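Local coordinates for ssDNA binding RNA Polymerase cofactor (PDB 6QLC), which binds single-stranded DNA and acts as an RNA polymerase cofactor that regulates transcription in the N4-related Pseudomonas phage LUZ7, at the interface of chains A and B. Coordinates in Å, arbitrary orientation; residue numbers count along the deposited sequence, not the author numbering. Chains: chain A/B, ssDNA binding RNA Polymerase cofactor.

Contact 1: the interface of chains A and B. Residues chain A 31, 44, 46; chain B 43-44.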
# COMPACT_ATOMS: atom_id res chain seq x y z
N PHE A 31 -2.18 2.74 -4.23
CA PHE A 31 -3.11 1.75 -3.71
C PHE A 31 -4.46 2.44 -3.54
O PHE A 31 -4.61 3.29 -2.65
CB PHE A 31 -2.60 1.18 -2.39
CG PHE A 31 -1.30 0.44 -2.52
CD1 PHE A 31 -0.11 1.13 -2.75
CD2 PHE A 31 -1.27 -0.93 -2.44
CE1 PHE A 31 1.08 0.45 -2.89
CE2 PHE A 31 -0.08 -1.62 -2.56
CZ PHE A 31 1.10 -0.92 -2.79
N VAL A 44 -2.71 5.03 -0.14
CA VAL A 44 -1.28 5.25 0.05
C VAL A 44 -0.63 5.29 -1.32
O VAL A 44 -1.09 4.66 -2.27
CB VAL A 44 -0.60 4.15 0.91
CG1 VAL A 44 -1.34 3.93 2.17
CG2 VAL A 44 -0.54 2.85 0.16
N LEU A 46 3.33 4.95 -3.20
CA LEU A 46 4.74 4.58 -3.06
C LEU A 46 5.53 5.16 -4.22
O LEU A 46 5.30 4.77 -5.37
CB LEU A 46 4.92 3.07 -3.02
CG LEU A 46 6.40 2.63 -3.07
CD1 LEU A 46 7.15 3.00 -1.78
CD2 LEU A 46 6.51 1.16 -3.37
N LEU B 43 6.64 -3.50 1.62
CA LEU B 43 6.71 -2.57 0.49
C LEU B 43 6.50 -1.14 0.95
O LEU B 43 7.32 -0.26 0.66
CB LEU B 43 5.69 -2.95 -0.58
CG LEU B 43 6.23 -3.95 -1.59
CD1 LEU B 43 5.15 -4.38 -2.58
CD2 LEU B 43 7.41 -3.32 -2.30
N VAL B 44 5.40 -0.88 1.65
CA VAL B 44 4.99 0.47 2.03
C VAL B 44 4.30 0.39 3.38
O VAL B 44 3.70 -0.63 3.74
CB VAL B 44 4.02 1.13 1.01
CG1 VAL B 44 4.56 1.04 -0.37
CG2 VAL B 44 2.67 0.45 1.04

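Contact 2: the interface of chains A and B. Residues chain A 31, 83-84, 87; chain B 84, 87, 89.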
# COMPACT_ATOMS: atom_id res chain seq x y z
N PHE A 31 -2.18 2.74 -4.23
CA PHE A 31 -3.11 1.75 -3.71
C PHE A 31 -4.46 2.44 -3.54
O PHE A 31 -4.61 3.29 -2.65
CB PHE A 31 -2.60 1.18 -2.39
CG PHE A 31 -1.30 0.44 -2.52
CD1 PHE A 31 -0.11 1.13 -2.75
CD2 PHE A 31 -1.27 -0.93 -2.44
CE1 PHE A 31 1.08 0.45 -2.89
CE2 PHE A 31 -0.08 -1.62 -2.56
CZ PHE A 31 1.10 -0.92 -2.79
N LEU A 83 -0.33 -8.75 -8.44
CA LEU A 83 0.27 -8.12 -7.27
C LEU A 83 -0.68 -8.17 -6.08
O LEU A 83 -0.38 -8.78 -5.04
CB LEU A 83 0.64 -6.67 -7.58
CG LEU A 83 1.95 -6.37 -8.30
CD1 LEU A 83 2.41 -4.93 -8.10
CD2 LEU A 83 3.01 -7.33 -7.87
N VAL A 84 -1.85 -7.52 -6.20
CA VAL A 84 -2.89 -7.51 -5.17
C VAL A 84 -3.06 -8.90 -4.57
O VAL A 84 -3.00 -9.07 -3.34
CB VAL A 84 -4.23 -7.00 -5.74
CG1 VAL A 84 -5.31 -7.07 -4.68
CG2 VAL A 84 -4.10 -5.59 -6.19
N LEU A 87 -0.37 -9.59 -2.02
CA LEU A 87 -0.15 -8.68 -0.91
C LEU A 87 -0.57 -9.32 0.40
O LEU A 87 -1.52 -10.09 0.47
CB LEU A 87 -0.96 -7.40 -1.10
CG LEU A 87 -0.37 -6.37 -2.03
CD1 LEU A 87 -1.32 -5.19 -2.06
CD2 LEU A 87 0.99 -5.97 -1.52
N VAL B 84 -7.31 -6.62 1.06
CA VAL B 84 -6.52 -7.01 -0.11
C VAL B 84 -7.41 -7.27 -1.31
O VAL B 84 -7.21 -6.70 -2.39
CB VAL B 84 -5.64 -8.24 0.20
CG1 VAL B 84 -4.89 -8.67 -1.04
CG2 VAL B 84 -4.66 -7.93 1.28
N LEU B 87 -8.45 -4.02 -2.93
CA LEU B 87 -7.45 -3.06 -3.35
C LEU B 87 -7.39 -2.98 -4.87
O LEU B 87 -7.58 -3.97 -5.58
CB LEU B 87 -6.07 -3.45 -2.85
CG LEU B 87 -5.76 -3.10 -1.41
CD1 LEU B 87 -4.35 -3.57 -1.13
CD2 LEU B 87 -5.90 -1.61 -1.23
N ILE B 89 -4.48 -1.54 -7.53
CA ILE B 89 -3.14 -0.99 -7.68
C ILE B 89 -3.02 -0.34 -9.04
O ILE B 89 -3.41 -0.94 -10.06
CB ILE B 89 -2.06 -2.06 -7.48
CG1 ILE B 89 -1.96 -2.37 -5.98
CG2 ILE B 89 -0.74 -1.58 -8.01
CD1 ILE B 89 -1.26 -3.65 -5.67

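Contact 3: the interface of chains A and B. Residues chain A 27-28, 48, 62-63, 76; chain B 91.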
# COMPACT_ATOMS: atom_id res chain seq x y z
N ALA A 27 8.00 7.66 -11.05
CA ALA A 27 6.84 6.78 -11.05
C ALA A 27 6.39 6.52 -9.62
O ALA A 27 7.19 6.56 -8.68
CB ALA A 27 7.15 5.47 -11.76
N TYR A 28 5.09 6.26 -9.46
CA TYR A 28 4.47 5.99 -8.16
C TYR A 28 3.61 4.74 -8.26
O TYR A 28 2.99 4.47 -9.29
CB TYR A 28 3.59 7.18 -7.68
CG TYR A 28 4.42 8.33 -7.13
CD1 TYR A 28 5.33 9.00 -7.94
CD2 TYR A 28 4.32 8.72 -5.80
CE1 TYR A 28 6.12 10.03 -7.46
CE2 TYR A 28 5.11 9.77 -5.30
CZ TYR A 28 6.01 10.42 -6.14
OH TYR A 28 6.80 11.46 -5.69
N LEU A 48 8.59 5.16 -6.49
CA LEU A 48 9.55 4.15 -6.93
C LEU A 48 10.87 4.85 -7.25
O LEU A 48 11.03 5.44 -8.32
CB LEU A 48 9.03 3.36 -8.13
CG LEU A 48 7.57 2.89 -8.01
CD1 LEU A 48 7.13 2.21 -9.28
CD2 LEU A 48 7.42 1.96 -6.83
N LEU A 62 5.31 -3.76 -14.12
CA LEU A 62 4.07 -3.07 -14.44
C LEU A 62 4.15 -2.24 -15.72
O LEU A 62 3.24 -1.45 -15.98
CB LEU A 62 3.66 -2.17 -13.28
CG LEU A 62 3.33 -2.93 -12.00
CD1 LEU A 62 2.56 -2.02 -11.06
CD2 LEU A 62 2.51 -4.16 -12.35
N THR A 63 5.22 -2.40 -16.51
CA THR A 63 5.40 -1.60 -17.73
C THR A 63 5.82 -2.41 -18.94
O THR A 63 5.53 -1.98 -20.07
CB THR A 63 6.46 -0.52 -17.51
OG1 THR A 63 7.66 -1.13 -17.06
CG2 THR A 63 6.01 0.49 -16.49
N TYR A 76 -1.21 -5.28 -18.32
CA TYR A 76 -1.00 -4.42 -17.17
C TYR A 76 -2.05 -4.68 -16.09
O TYR A 76 -1.72 -4.99 -14.94
CB TYR A 76 -0.99 -2.96 -17.64
CG TYR A 76 -1.13 -1.94 -16.54
CD1 TYR A 76 -0.03 -1.52 -15.82
CD2 TYR A 76 -2.36 -1.38 -16.24
CE1 TYR A 76 -0.14 -0.59 -14.83
CE2 TYR A 76 -2.49 -0.44 -15.24
CZ TYR A 76 -1.38 -0.05 -14.54
OH TYR A 76 -1.50 0.89 -13.54
N LEU B 91 -0.21 2.14 -11.39
CA LEU B 91 1.09 2.78 -11.56
C LEU B 91 0.89 4.18 -12.13
O LEU B 91 0.28 4.34 -13.19
CB LEU B 91 1.96 1.94 -12.48
CG LEU B 91 3.25 2.55 -13.00
CD1 LEU B 91 4.28 2.60 -11.90
CD2 LEU B 91 3.73 1.70 -14.15

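Contact 1: the interface of chains A and B
The apolar contact is carried by A:Leu46 and B:Val44, whose side chains cross obliquely. Methyl CG1 of B:Val44 lies 3.4 Å from CB of A:Leu46, tighter than usual van der Waals contact. The same methyl is also 3.5 Å from CD1 and 3.6 Å from CD2 of A:Leu46, so it packs along the whole leucine side chain and not against one tip. CG of A:Leu46 stands anti to the backbone N (chi1 172°), directed at the valine, and the second torsion (69°) sets the two methyls around its CG1. The other methyl, CG2 of B:Val44, faces CG2 of A:Val44 at 4.1 Å, a like-to-like contact between symmetry-related residues. More loosely, CE1 of A:Phe31 lies 4.2 Å from CG2 of B:Val44.

Among the residues here, carbonyl oxygens border the apolar groups. That of A:Val44 lies in the plane of the A:Phe31 ring, 3.7 Å from CD1 at its edge, an intrachain contact. The carbonyl O of B:Leu43 loosely approaches CD1 of A:Leu46, at 4.1 Å.

This small apolar patch of a homodimer-like interface would help pack the two copies together. In the fold, it joins strand 40-48 of both chains near the two-fold axis, with A:Phe31 added from strand 27-34.

Contact 2: the interface of chains A and B
B:Ile89 meets A:Phe31 in an antiparallel beta bridge between the two copies of this Drc protein, suggesting an intertwined homodimer: strand 88-93 of chain B pairs with strand 27-34 of chain A. B:Ile89 buries 61 Å², more than any other residue of the patch. Its side chain runs alongside that of A:Phe31, pointing the same way, with CG1 3.9 Å from ring atom CD2. The extended second torsion (chi2 163°) carries CD1 outward to a tight 3.5 Å contact with CG2 of A:Val84. CD1 also meets CD1 of A:Leu87 tip to tip, and CB of A:Leu83 bounds the same methyl at 4.0 Å.

A:Val84, near the end of helix 73-86, slides past B:Ile89 in the opposite direction. With CG1 anti to the backbone N (chi1 177°), CG2 is the branch turned to the isoleucine, whereas CG1 points towards chain B's helix and lies 4.0 Å from CG1 of B:Val84.

B:Leu87 follows that helix. It crosses its symmetry mate A:Leu87 at about a right angle, their CD1 methyls 3.6 Å apart, and its CB packs 4.1 Å from CG1 of A:Val84. The same CD1 of A:Leu87 lies in the plane of the A:Phe31 ring, 3.8 Å from CE2.

Contact 3: the interface of chains A and B
A:Tyr76 and B:Leu91 meet at the phenol edge of the tyrosine ring. The backbone N of B:Leu91 donates a hydrogen bond to the hydroxyl OH of A:Tyr76, 2.8 Å long and nearly straight at 172° about the hydrogen. Another part of the ring edge is occupied in plane by the carbonyl O of A:Leu62 from the same chain. Close to the hydroxyl, ring atom CE1 lies 4.0 Å from CB of B:Leu91, the leucine side chain passing the ring at a slant. A:Tyr28 takes part through its flat peptide group, whose carbonyl O lies 3.5 Å from CD1 of B:Leu91.

Beyond CB, the leucine forks between two parts of chain A, its CG anti to the backbone N (chi1 168°). Branch CD1 faces the strands, 3.9 Å from CD1 of A:Leu48 and 4.1 Å from CB of A:Ala27. Branch CD2 faces residues 62 and 63, with a tight 3.5 Å contact to CG2 of A:Thr63, whose side chain crosses it at about a right angle; CB of A:Leu62 lies 4.0 Å from that branch.

B:Leu91 buries 78 Å² here; the pocket combines apolar burial with the main-chain-to-hydroxyl hydrogen bond and would fasten strand 88-93 of chain B against chain A in the assembled pair.

Contacts 1 and 2 form a continuous central core: their C-alpha centres are about 9 Å apart and A:Phe31 belongs to both. Contact 3 lies farther along the interface, its centre about 12 Å from that of contact 1 and 13 Å from that of contact 2. Strand 88-93 of chain B joins contact 2 to contact 3, strands 27-34 and 40-48 of chain A supply residues to contacts 1 and 3, and helix 73-86 of chain A serves contacts 2 and 3. Two-fold symmetry repeats every patch with the chains exchanged. This reciprocal strand pairing is consistent with a dimer, although the structure alone does not show the oligomeric state in solution.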